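Local coordinates for protein PvdO (Pseudomonas aeruginosa, PDB 5HHA) that is a periplasmic calcium-binding protein of the formylglycine-generating enzyme family that probably takes part in maturation of the pyoverdine chromophore, at residues T31-C36 against M42-A47; M52-D57 against F260-N265; L93-V98 against A138-K143; P107-I112 against P116-G121; F171-D174 against S180-K183. All blocks are in the same frame, centred on the assembly; numbering follows the deposited sequence.

How the interactions relate
Interaction 1 comes first along the chain, pairing strand 32-33 with the start of strand 42-52. Interaction 2 begins at the far end of that strand, about 26 Å away between centres, and joins it to a loop some 200 residues later. Interactions 3, 4 and 5 all lie inside the long loop it closes. Interaction 4 is nested within interaction 3, in the coil between helices 86-96 and 131-145, while interaction 5 follows both. Interactions 2 and 5 touch, Ser261 CB lying 3.6 Å from Ile181 CD1, on the flank near the calcium ion; interaction 3 lies across the chain's centre from both. In this coil-rich fold, loops are thus fastened locally and over long sequence distances.

Interaction 1: residues T31-C36 against M42-A47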
# COMPACT_ATOMS: atom_id res chain seq x y z
N THR A 31 -2.18 -14.03 -12.33
CA THR A 31 -1.83 -15.25 -11.60
C THR A 31 -1.52 -14.93 -10.15
O THR A 31 -0.75 -14.01 -9.87
CB THR A 31 -0.62 -15.95 -12.21
OG1 THR A 31 -0.92 -16.31 -13.56
CG2 THR A 31 -0.27 -17.23 -11.43
N VAL A 32 -2.09 -15.72 -9.24
CA VAL A 32 -1.86 -15.58 -7.82
C VAL A 32 -1.01 -16.75 -7.36
O VAL A 32 -1.27 -17.90 -7.73
CB VAL A 32 -3.18 -15.59 -7.03
CG1 VAL A 32 -2.92 -15.49 -5.55
CG2 VAL A 32 -4.07 -14.45 -7.50
N PHE A 33 0.04 -16.47 -6.61
CA PHE A 33 0.93 -17.52 -6.13
C PHE A 33 1.52 -17.16 -4.79
O PHE A 33 1.53 -15.98 -4.40
CB PHE A 33 2.06 -17.76 -7.13
CG PHE A 33 2.99 -16.58 -7.30
CD1 PHE A 33 2.72 -15.56 -8.20
CD2 PHE A 33 4.16 -16.50 -6.56
CE1 PHE A 33 3.60 -14.48 -8.36
CE2 PHE A 33 5.04 -15.42 -6.71
CZ PHE A 33 4.74 -14.41 -7.62
N LYS A 34 2.04 -18.15 -4.07
CA LYS A 34 2.77 -17.92 -2.83
C LYS A 34 4.07 -18.70 -2.91
O LYS A 34 4.07 -19.84 -3.38
CB LYS A 34 1.98 -18.44 -1.62
CG LYS A 34 0.72 -17.69 -1.28
CD LYS A 34 -0.12 -18.47 -0.26
CE LYS A 34 0.61 -18.72 1.04
NZ LYS A 34 -0.28 -19.49 1.99
N ASP A 35 5.16 -18.13 -2.42
CA ASP A 35 6.43 -18.85 -2.40
C ASP A 35 6.61 -19.73 -1.17
O ASP A 35 7.55 -20.53 -1.12
CB ASP A 35 7.60 -17.88 -2.52
CG ASP A 35 7.70 -17.25 -3.88
OD1 ASP A 35 7.43 -17.96 -4.87
OD2 ASP A 35 8.06 -16.06 -3.98
N CYS A 36 5.72 -19.61 -0.19
CA CYS A 36 5.80 -20.45 0.99
C CYS A 36 4.51 -20.29 1.77
O CYS A 36 3.71 -19.39 1.48
CB CYS A 36 7.02 -20.07 1.84
SG CYS A 36 6.78 -18.67 2.98
N MET A 42 0.91 -13.34 -3.73
CA MET A 42 1.37 -12.41 -4.74
C MET A 42 0.50 -12.52 -5.99
O MET A 42 0.00 -13.61 -6.34
CB MET A 42 2.80 -12.75 -5.10
CG MET A 42 3.72 -12.77 -3.92
SD MET A 42 3.80 -11.23 -2.98
CE MET A 42 4.61 -10.14 -4.17
N VAL A 43 0.31 -11.40 -6.68
CA VAL A 43 -0.40 -11.39 -7.95
C VAL A 43 0.49 -10.73 -9.00
O VAL A 43 1.15 -9.72 -8.74
CB VAL A 43 -1.79 -10.70 -7.84
CG1 VAL A 43 -1.68 -9.22 -7.41
CG2 VAL A 43 -2.59 -10.84 -9.13
N VAL A 44 0.53 -11.33 -10.18
CA VAL A 44 1.32 -10.80 -11.28
C VAL A 44 0.60 -9.62 -11.93
O VAL A 44 -0.54 -9.75 -12.35
CB VAL A 44 1.60 -11.89 -12.35
CG1 VAL A 44 2.38 -11.31 -13.53
CG2 VAL A 44 2.35 -13.07 -11.74
N LEU A 45 1.28 -8.49 -11.98
CA LEU A 45 0.82 -7.32 -12.72
C LEU A 45 1.45 -7.31 -14.11
O LEU A 45 2.60 -7.64 -14.28
CB LEU A 45 1.16 -6.02 -11.99
CG LEU A 45 0.67 -5.89 -10.54
CD1 LEU A 45 0.86 -4.45 -10.06
CD2 LEU A 45 -0.78 -6.27 -10.41
N PRO A 46 0.69 -6.87 -15.12
CA PRO A 46 1.19 -6.85 -16.49
C PRO A 46 2.19 -5.75 -16.72
O PRO A 46 2.20 -4.72 -16.05
CB PRO A 46 -0.08 -6.60 -17.30
CG PRO A 46 -0.97 -5.87 -16.40
CD PRO A 46 -0.71 -6.42 -15.02
N ALA A 47 3.09 -5.98 -17.66
CA ALA A 47 3.86 -4.91 -18.24
C ALA A 47 2.91 -3.94 -18.94
O ALA A 47 1.81 -4.32 -19.31
CB ALA A 47 4.87 -5.46 -19.23
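Phe33 carries its CG between its own backbone N and carbonyl carbon (chi1 65°), which swings the ring across to Met42. The methionine turns the other way: its CG sits beside the backbone N (chi1 -56°), and two further bends carry the sulfur away, so that the CB methylene is the group under the aromatic face. Met42 CB lies 3.8 Å from the centroid of the Phe33 ring, a CH-pi contact slightly offset toward the rim. Val44 CG2 takes the ring edge instead, 3.9 Å from Phe33 CE1 and near the ring plane.

The backbones form an antiparallel pair. Phe33 and Met42 are the hydrogen-bonded couple: Met42 N gives to Phe33 O at 2.8 Å, a nearly straight bond, and Phe33 N returns one to Met42 O at 2.9 Å. Val44 N to Thr31 O, at 3.0 Å, extends the pairing by one more bond. Between them Val32 and Val43 make the non-hydrogen-bonded pair. There the CA of Val32 stands 3.1 Å from Met42 O as a CA-H...O contact, while Val32 CG2 and Val43 CG2 meet more loosely at 4.2 Å on the sheet face away from the phenylalanine.

This is a short beta hairpin, and the incoming arm is the outer one. Strand 42-52 continues the sheet through strand 77-80, to which Val43 and Leu45 are hydrogen-bonded. On the Phe33 and Met42 face Arg284 of strand 278-285 touches both side chains. Beyond the hairpin bonds, Asp35 joins Arg284 in a salt bridge, and Cys36 contacts Lys144 of helix 131-145.

Interaction 2: residues M52-D57 against F260-N265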
# COMPACT_ATOMS: atom_id res chain seq x y z
N MET A 52 0.13 8.54 -14.58
CA MET A 52 0.22 8.74 -13.15
C MET A 52 -0.07 10.18 -12.80
O MET A 52 0.36 11.11 -13.51
CB MET A 52 1.63 8.37 -12.69
CG MET A 52 1.80 8.33 -11.18
SD MET A 52 3.49 7.84 -10.77
CE MET A 52 3.40 7.76 -8.98
N GLY A 53 -0.80 10.37 -11.70
CA GLY A 53 -1.20 11.69 -11.25
C GLY A 53 -2.69 11.86 -11.40
O GLY A 53 -3.43 10.89 -11.68
N THR A 54 -3.16 13.09 -11.26
CA THR A 54 -4.58 13.38 -11.19
C THR A 54 -4.94 14.58 -12.08
O THR A 54 -4.28 15.60 -12.00
CB THR A 54 -4.94 13.70 -9.72
OG1 THR A 54 -4.58 12.57 -8.90
CG2 THR A 54 -6.39 13.97 -9.55
N PRO A 55 -6.01 14.49 -12.86
CA PRO A 55 -6.46 15.65 -13.62
C PRO A 55 -6.82 16.84 -12.73
O PRO A 55 -7.33 16.64 -11.63
CB PRO A 55 -7.69 15.12 -14.37
CG PRO A 55 -7.49 13.61 -14.42
CD PRO A 55 -6.82 13.29 -13.12
N ASP A 56 -6.59 18.07 -13.20
CA ASP A 56 -6.80 19.29 -12.42
C ASP A 56 -8.16 19.39 -11.78
O ASP A 56 -8.28 19.93 -10.69
CB ASP A 56 -6.64 20.50 -13.36
CG ASP A 56 -5.22 20.68 -13.88
OD1 ASP A 56 -4.28 20.05 -13.37
OD2 ASP A 56 -5.06 21.51 -14.81
N ASP A 57 -9.18 18.90 -12.47
CA ASP A 57 -10.55 19.10 -12.01
C ASP A 57 -11.16 17.92 -11.26
O ASP A 57 -12.34 17.92 -10.94
CB ASP A 57 -11.43 19.48 -13.21
CG ASP A 57 -11.07 20.84 -13.79
OD1 ASP A 57 -10.53 21.68 -13.05
OD2 ASP A 57 -11.34 21.02 -14.98
N PHE A 260 -9.63 10.99 0.42
CA PHE A 260 -8.21 10.67 0.33
C PHE A 260 -7.94 9.24 -0.14
O PHE A 260 -6.78 8.84 -0.22
CB PHE A 260 -7.52 10.93 1.67
CG PHE A 260 -7.69 12.34 2.15
CD1 PHE A 260 -7.38 13.40 1.35
CD2 PHE A 260 -8.16 12.60 3.42
CE1 PHE A 260 -7.55 14.71 1.79
CE2 PHE A 260 -8.32 13.90 3.87
CZ PHE A 260 -8.01 14.96 3.05
N SER A 261 -8.98 8.51 -0.54
CA SER A 261 -8.84 7.15 -1.03
C SER A 261 -8.62 7.08 -2.53
O SER A 261 -8.36 5.99 -3.07
CB SER A 261 -10.10 6.34 -0.70
OG SER A 261 -10.15 6.02 0.68
N ARG A 262 -8.67 8.23 -3.20
CA ARG A 262 -8.52 8.28 -4.65
C ARG A 262 -7.18 7.69 -5.05
O ARG A 262 -6.18 7.86 -4.33
CB ARG A 262 -8.58 9.74 -5.10
CG ARG A 262 -9.85 10.48 -4.71
CD ARG A 262 -9.79 11.99 -4.95
NE ARG A 262 -8.69 12.56 -4.19
CZ ARG A 262 -7.50 12.91 -4.66
NH1 ARG A 262 -7.27 13.00 -5.97
NH2 ARG A 262 -6.56 13.28 -3.83
N SER A 263 -7.12 7.06 -6.23
CA SER A 263 -5.91 6.37 -6.65
C SER A 263 -4.67 7.25 -6.70
O SER A 263 -3.55 6.75 -6.56
CB SER A 263 -6.13 5.74 -8.01
OG SER A 263 -7.05 4.67 -7.95
N GLY A 264 -4.84 8.55 -6.98
CA GLY A 264 -3.72 9.46 -7.09
C GLY A 264 -3.33 10.21 -5.84
O GLY A 264 -2.37 10.97 -5.86
N ASN A 265 -4.03 9.99 -4.73
CA ASN A 265 -3.70 10.68 -3.49
C ASN A 265 -2.29 10.34 -3.03
O ASN A 265 -1.90 9.16 -3.08
CB ASN A 265 -4.70 10.29 -2.39
CG ASN A 265 -4.69 11.28 -1.20
OD1 ASN A 265 -4.03 11.06 -0.20
ND2 ASN A 265 -5.44 12.32 -1.31
O HOH W 1 -6.66 10.26 -8.28
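Thr54 sets its CG2 methyl against the edge of the Arg262 guanidinium, near the guanidinium plane and 3.8 Å from Arg262 NH1, the two side chains meeting at about a right angle. Arg262 opens a type I beta turn that runs to Asn265, closed by the bond from Asn265 N to Arg262 O. The contact therefore joins this turn, just ahead of strand 266-269, to the coil that leaves strand 42-52.

The threonine is modelled in two conformers, and the account holds for the one described. In it OG1 lies anti to the carbonyl carbon (chi1 -58°) and faces the turn, while CG2 lies toward the arginine. The second residue of contact in the turn is Gly264, whose CA comes within 3.7 Å of Thr54 OG1; with no side chain on the glycine, the hydroxyl can sit close over the turn.

Polar groups from outside organise the buried pair. Glu65 takes a hydrogen bond with Thr54 OG1 through one carboxylate oxygen and a salt bridge with Arg262 NH2 through the other, so one acid positions both. Arg262 NH1 is paired with Glu58 and NE with the carbonyl of Ile259, which together fix the rotation of the guanidinium. Its positive charge is probably well balanced by the two acids.

No direct hydrogen bond joins the segments; a water does. It accepts from Gly264 N at 2.8 Å and gives a proton to Thr54 OG1 at 3.2 Å.

Interaction 3: residues L93-V98 against A138-K143; sequences LKATGV and AAWLSK
The indole of Trp140 is met obliquely by two methyl groups from the last turn of helix 86-96, one beside the other along its length. Thr96 CG2 is at the pyrrole end, 3.4 Å from Trp140 CD1 and 3.7 Å from Trp140 NE1. Ala95 CB is at the benzene end, 3.7 Å from Trp140 CZ2, and it also comes within 3.9 Å of Trp140 NE1, so the indole nitrogen has a methyl from each residue beside it. Tyr92, one turn earlier on the same helix, adds an edge-to-face ring contact with the indole. Trp140 reaches them from helix 131-145 with its CG anti to the backbone N (chi1 173°), which sends the ring toward helix 86-96. The helices themselves stay well apart: Thr96 CA and Trp140 CA, 8.4 Å from each other, are the nearest pair.

The threonine rotamer divides its two branches. CG2 points at the tryptophan, while OG1 is tucked in over its own main chain (chi1 62°), where this hydroxyl serves the end of the helix. It takes the N-H of Val98 at 3.2 Å in a straight bond (167°), an ST turn, and is also hydrogen-bonded to the carbonyl of Tyr92. Gly97, the first residue beyond the helix, has positive phi, and its N still bonds to Leu93 O.

Across the contact there is no hydrogen bond or ion pair. Only methyl groups and an aromatic ring meet, near the surface, so the two helices are joined here by dispersion and the exclusion of water over a small area.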
# COMPACT_ATOMS: atom_id res chain seq x y z
N LEU A 93 8.61 -12.31 12.76
CA LEU A 93 9.10 -11.99 14.09
C LEU A 93 9.53 -13.26 14.81
O LEU A 93 10.55 -13.28 15.48
CB LEU A 93 8.03 -11.25 14.89
CG LEU A 93 7.65 -9.90 14.26
CD1 LEU A 93 6.50 -9.31 15.02
CD2 LEU A 93 8.83 -8.93 14.27
N LYS A 94 8.77 -14.33 14.63
CA LYS A 94 9.07 -15.59 15.29
C LYS A 94 10.33 -16.21 14.71
O LYS A 94 11.19 -16.72 15.43
CB LYS A 94 7.92 -16.56 15.11
CG LYS A 94 8.24 -17.94 15.63
CD LYS A 94 7.13 -18.94 15.36
CE LYS A 94 7.37 -20.24 16.10
NZ LYS A 94 7.49 -20.02 17.57
N ALA A 95 10.47 -16.18 13.39
CA ALA A 95 11.60 -16.83 12.76
C ALA A 95 12.92 -16.14 13.09
O ALA A 95 13.96 -16.79 13.21
CB ALA A 95 11.41 -16.89 11.27
N THR A 96 12.88 -14.82 13.21
CA THR A 96 14.10 -14.04 13.36
C THR A 96 14.38 -13.62 14.79
O THR A 96 15.52 -13.31 15.14
CB THR A 96 14.02 -12.76 12.54
OG1 THR A 96 12.93 -11.95 13.03
CG2 THR A 96 13.81 -13.08 11.07
N GLY A 97 13.35 -13.61 15.62
CA GLY A 97 13.49 -13.08 16.97
C GLY A 97 13.48 -11.56 17.10
O GLY A 97 13.66 -11.02 18.18
N VAL A 98 13.29 -10.87 16.00
CA VAL A 98 13.25 -9.42 16.01
C VAL A 98 12.13 -8.86 16.88
O VAL A 98 11.04 -9.42 16.95
CB VAL A 98 13.08 -8.92 14.58
CG1 VAL A 98 12.52 -7.50 14.56
CG2 VAL A 98 14.41 -9.02 13.87
N ALA A 138 11.35 -7.67 3.90
CA ALA A 138 11.57 -8.07 2.51
C ALA A 138 12.92 -8.79 2.35
O ALA A 138 13.01 -9.74 1.55
CB ALA A 138 11.49 -6.87 1.59
N ALA A 139 13.94 -8.39 3.09
CA ALA A 139 15.23 -9.09 3.07
C ALA A 139 15.10 -10.50 3.62
O ALA A 139 15.65 -11.46 3.05
CB ALA A 139 16.25 -8.33 3.84
N TRP A 140 14.36 -10.66 4.71
CA TRP A 140 14.13 -11.97 5.26
C TRP A 140 13.36 -12.86 4.27
O TRP A 140 13.72 -14.02 4.06
CB TRP A 140 13.35 -11.82 6.57
CG TRP A 140 12.93 -13.13 7.13
CD1 TRP A 140 13.70 -14.03 7.80
CD2 TRP A 140 11.62 -13.69 7.06
NE1 TRP A 140 12.95 -15.11 8.15
CE2 TRP A 140 11.67 -14.94 7.70
CE3 TRP A 140 10.40 -13.25 6.53
CZ2 TRP A 140 10.55 -15.75 7.83
CZ3 TRP A 140 9.31 -14.04 6.65
CH2 TRP A 140 9.38 -15.28 7.30
N LEU A 141 12.30 -12.34 3.65
CA LEU A 141 11.55 -13.09 2.65
C LEU A 141 12.42 -13.50 1.48
O LEU A 141 12.31 -14.61 0.96
CB LEU A 141 10.37 -12.27 2.08
CG LEU A 141 8.99 -12.26 2.75
CD1 LEU A 141 8.00 -11.61 1.78
CD2 LEU A 141 8.52 -13.65 3.10
N SER A 142 13.28 -12.59 1.07
CA SER A 142 14.16 -12.87 -0.06
C SER A 142 15.10 -14.02 0.29
O SER A 142 15.30 -14.94 -0.51
CB SER A 142 14.97 -11.65 -0.41
OG SER A 142 14.14 -10.59 -0.88
N LYS A 143 15.68 -13.98 1.48
CA LYS A 143 16.66 -15.00 1.86
C LYS A 143 15.97 -16.35 1.99
O LYS A 143 16.49 -17.38 1.53
CB LYS A 143 17.36 -14.63 3.16
CG LYS A 143 18.43 -15.66 3.61
CD LYS A 143 19.06 -15.27 4.95
CE LYS A 143 20.22 -16.18 5.38
NZ LYS A 143 21.29 -16.16 4.41

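Interaction 4: residues P107-I112 against P116-G121; sequences PGRECI and PRYQQG
Arg117 folds back over Glu110 and Ile112 in an irregular loop between helices 86-96 and 131-145, part of the coil-rich fold of the formylglycine-generating enzyme family; the disulfide Cys111-Cys128 ties the first arm down. Both Arg117 and Arg109 have two conformers, and one of each is described.

Among the hydrogen bonds, Arg117 NE gives to Glu110 O at 3.2 Å. The oxygen lies near the guanidinium plane, but the donor stands above the plane of the carbonyl, 50° out of it. A water shares the same carbonyl, donating to Glu110 O at 2.9 Å while accepting from Arg117 N, so Glu110 O is gripped twice. The Glu110 carboxylate itself bends back to the N of Gly108 through two weak bonds; its charge is opposite to that of Arg117, but their charged atoms do not touch. Arg117 NH2 is held by the carbonyl of Lys115.

The van der Waals packing includes a methyl over a flat charged group: Ile112 CD1 lies over one face of the Arg117 guanidinium, 3.3 Å from Arg117 CZ.

Tyr118, its side chain about 11 Å from the bound calcium ion, packs with Arg109. Asp276 binds Arg109 NE by a salt bridge and Tyr118 OH through its backbone O, holding both in place. The guanidinium and ring planes are 28° apart, and Arg109 NH2 makes a van der Waals approach at the ring edge, 3.8 Å from Tyr118 CD2.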
# COMPACT_ATOMS: atom_id res chain seq x y z
N PRO A 107 -1.92 9.49 22.77
CA PRO A 107 -2.76 8.66 23.64
C PRO A 107 -3.84 7.90 22.89
O PRO A 107 -4.61 8.51 22.15
CB PRO A 107 -3.39 9.68 24.59
CG PRO A 107 -2.36 10.75 24.70
CD PRO A 107 -1.70 10.83 23.35
N GLY A 108 -3.88 6.59 23.08
CA GLY A 108 -4.90 5.77 22.47
C GLY A 108 -4.50 5.22 21.11
O GLY A 108 -5.20 4.39 20.55
N ARG A 109 -3.35 5.65 20.59
CA ARG A 109 -2.91 5.24 19.25
C ARG A 109 -1.53 4.59 19.29
O ARG A 109 -0.86 4.46 18.27
CB ARG A 109 -2.90 6.45 18.31
CG ARG A 109 -4.23 7.21 18.28
CD ARG A 109 -5.20 6.67 17.24
NE ARG A 109 -5.30 5.21 17.26
CZ ARG A 109 -6.30 4.52 17.79
NH1 ARG A 109 -7.34 5.13 18.35
NH2 ARG A 109 -6.28 3.20 17.77
N GLU A 110 -1.10 4.15 20.46
CA GLU A 110 0.25 3.62 20.64
C GLU A 110 0.50 2.33 19.85
O GLU A 110 -0.38 1.50 19.68
CB GLU A 110 0.55 3.38 22.12
CG GLU A 110 0.61 4.67 22.96
CD GLU A 110 -0.74 5.08 23.51
OE1 GLU A 110 -1.72 4.34 23.30
OE2 GLU A 110 -0.82 6.13 24.18
N CYS A 111 1.74 2.19 19.37
CA CYS A 111 2.27 0.98 18.77
C CYS A 111 3.24 0.37 19.75
O CYS A 111 4.21 1.03 20.13
CB CYS A 111 3.04 1.30 17.47
SG CYS A 111 1.96 1.71 16.06
N ILE A 112 2.99 -0.87 20.14
CA ILE A 112 3.85 -1.54 21.11
C ILE A 112 4.32 -2.85 20.48
O ILE A 112 3.53 -3.79 20.27
CB ILE A 112 3.14 -1.79 22.46
CG1 ILE A 112 2.82 -0.47 23.17
CG2 ILE A 112 4.03 -2.60 23.39
CD1 ILE A 112 1.64 0.26 22.65
N PRO A 116 -1.02 -2.68 17.45
CA PRO A 116 -1.83 -1.49 17.71
C PRO A 116 -2.68 -1.68 18.96
O PRO A 116 -2.70 -2.78 19.53
CB PRO A 116 -2.70 -1.43 16.45
CG PRO A 116 -2.95 -2.86 16.14
CD PRO A 116 -1.67 -3.59 16.49
N ARG A 117 -3.44 -0.67 19.35
CA ARG A 117 -4.29 -0.77 20.54
C ARG A 117 -5.62 -1.43 20.23
O ARG A 117 -6.26 -2.00 21.12
CB ARG A 117 -4.57 0.60 21.13
CG ARG A 117 -3.34 1.32 21.69
CD ARG A 117 -2.57 0.46 22.67
NE ARG A 117 -1.61 -0.39 21.98
CZ ARG A 117 -1.16 -1.56 22.43
NH1 ARG A 117 -1.57 -2.05 23.59
NH2 ARG A 117 -0.29 -2.25 21.72
N TYR A 118 -6.08 -1.36 18.99
CA TYR A 118 -7.34 -1.95 18.59
C TYR A 118 -7.19 -3.44 18.36
O TYR A 118 -6.11 -3.96 18.16
CB TYR A 118 -7.92 -1.24 17.36
CG TYR A 118 -7.00 -1.19 16.13
CD1 TYR A 118 -6.75 -2.33 15.40
CD2 TYR A 118 -6.44 -0.00 15.71
CE1 TYR A 118 -5.93 -2.30 14.29
CE2 TYR A 118 -5.63 0.04 14.57
CZ TYR A 118 -5.38 -1.11 13.87
OH TYR A 118 -4.53 -1.13 12.76
N GLN A 119 -8.33 -4.13 18.41
CA GLN A 119 -8.31 -5.56 18.17
C GLN A 119 -7.81 -5.85 16.76
O GLN A 119 -8.30 -5.28 15.79
CB GLN A 119 -9.72 -6.13 18.37
CG GLN A 119 -10.18 -6.07 19.83
CD GLN A 119 -11.62 -6.48 20.05
OE1 GLN A 119 -12.34 -5.86 20.85
NE2 GLN A 119 -12.02 -7.50 19.41
N GLN A 120 -6.88 -6.78 16.66
CA GLN A 120 -6.18 -7.06 15.41
C GLN A 120 -5.96 -8.56 15.26
O GLN A 120 -5.00 -9.13 15.83
CB GLN A 120 -4.82 -6.35 15.37
CG GLN A 120 -4.06 -6.55 14.06
CD GLN A 120 -2.58 -6.27 14.21
OE1 GLN A 120 -1.96 -6.65 15.22
NE2 GLN A 120 -1.98 -5.62 13.21
N GLY A 121 -6.81 -9.20 14.49
CA GLY A 121 -6.64 -10.60 14.18
C GLY A 121 -5.58 -10.82 13.12
O GLY A 121 -5.03 -9.88 12.53
O HOH W 2 -2.90 1.81 18.27

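Interaction 5: residues F171-D174 against S180-K183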
# COMPACT_ATOMS: atom_id res chain seq x y z
N PHE A 171 -13.80 1.41 -9.21
CA PHE A 171 -15.10 0.84 -8.91
C PHE A 171 -16.08 1.99 -8.87
O PHE A 171 -15.67 3.15 -8.70
CB PHE A 171 -15.07 0.11 -7.56
CG PHE A 171 -14.39 0.88 -6.47
CD1 PHE A 171 -15.02 1.93 -5.85
CD2 PHE A 171 -13.09 0.55 -6.08
CE1 PHE A 171 -14.39 2.63 -4.85
CE2 PHE A 171 -12.45 1.26 -5.08
CZ PHE A 171 -13.10 2.30 -4.48
N PRO A 172 -17.37 1.69 -9.02
CA PRO A 172 -18.38 2.74 -8.93
C PRO A 172 -18.64 3.17 -7.48
O PRO A 172 -18.37 2.43 -6.54
CB PRO A 172 -19.64 2.05 -9.49
CG PRO A 172 -19.41 0.63 -9.23
CD PRO A 172 -17.96 0.38 -9.35
N PHE A 173 -19.16 4.37 -7.31
CA PHE A 173 -19.66 4.82 -6.02
C PHE A 173 -20.83 3.96 -5.56
O PHE A 173 -21.58 3.39 -6.38
CB PHE A 173 -20.12 6.28 -6.10
CG PHE A 173 -18.97 7.26 -6.18
CD1 PHE A 173 -18.07 7.40 -5.15
CD2 PHE A 173 -18.82 8.04 -7.30
CE1 PHE A 173 -17.02 8.32 -5.23
CE2 PHE A 173 -17.78 8.94 -7.39
CZ PHE A 173 -16.88 9.07 -6.35
N ASP A 174 -21.01 3.86 -4.26
CA ASP A 174 -22.15 3.15 -3.72
C ASP A 174 -23.42 3.83 -4.21
O ASP A 174 -23.53 5.05 -4.23
CB ASP A 174 -22.21 3.26 -2.20
CG ASP A 174 -21.03 2.62 -1.45
OD1 ASP A 174 -20.20 1.89 -2.02
OD2 ASP A 174 -20.96 2.87 -0.23
N SER A 180 -19.72 7.74 -1.51
CA SER A 180 -19.49 6.68 -0.55
C SER A 180 -18.88 5.52 -1.28
O SER A 180 -19.30 5.17 -2.40
CB SER A 180 -20.81 6.28 0.09
OG SER A 180 -20.64 5.22 1.00
N ILE A 181 -17.86 4.93 -0.67
CA ILE A 181 -17.16 3.79 -1.27
C ILE A 181 -17.16 2.61 -0.29
O ILE A 181 -16.29 1.74 -0.37
CB ILE A 181 -15.73 4.17 -1.69
CG1 ILE A 181 -14.85 4.61 -0.51
CG2 ILE A 181 -15.77 5.26 -2.74
CD1 ILE A 181 -13.40 4.89 -0.90
N ALA A 182 -18.13 2.61 0.62
CA ALA A 182 -18.21 1.58 1.66
C ALA A 182 -18.43 0.16 1.15
O ALA A 182 -18.18 -0.79 1.91
CB ALA A 182 -19.28 1.95 2.62
N LYS A 183 -18.88 -0.01 -0.09
CA LYS A 183 -18.94 -1.35 -0.69
C LYS A 183 -17.60 -1.84 -1.23
O LYS A 183 -17.45 -3.01 -1.55
CB LYS A 183 -19.99 -1.40 -1.82
CG LYS A 183 -21.43 -1.26 -1.33
CD LYS A 183 -21.82 -2.37 -0.37
CE LYS A 183 -23.28 -2.26 0.04
NZ LYS A 183 -23.70 -3.41 0.89
O HOH W 3 -21.84 7.08 -3.33
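Asp174 turns its carboxylate into the 180-183 backbone and uses both oxygens. Its CG stands beside the backbone N (chi1 -63°), which aims the acid at the opposite arm. OD1 is met on the syn side by Lys183 N, 3.0 Å away. OD2 takes the hydroxyl of Ser180, with OG 2.7 Å from Asp174 OD2 and reaching it from above the carboxylate plane; Ser180 can do this because its OG is anti to its own N (chi1 178°). Ala182 N adds a weak bond to the same oxygen. Three donors from one short segment therefore hold the carboxylate, and they probably favour its charged form. The ammonium group of Lys183 is well apart from it.

The main chain closes the loop as well. Asp174 N gives to Ser180 O at 2.8 Å in a nearly straight bond (173°), and a water accepts from Ser180 N and lies near Asp174 O.

Outward from this polar centre the packing is on Ile181. Its CG2 comes into the plane of the Phe171 ring at the edge, 3.6 Å from Phe171 CE1, and lies 4.0 Å from Phe173 CD1 in an oblique approach. His184 stacks on Phe171, and Ile181 packs against Ser261.

The 171-183 loop is non-regular chain closed on itself by an acid that bonds amide N-H groups. It leads straight to the calcium ligands Asn186 and Thr187. The side chain of Ala182 is about 4 Å from that of the ligand Asp192 and about 7 Å from the calcium ion. The end of the loop thus runs beside the metal site without supplying a ligand, consistent with a second-shell position for Ala182.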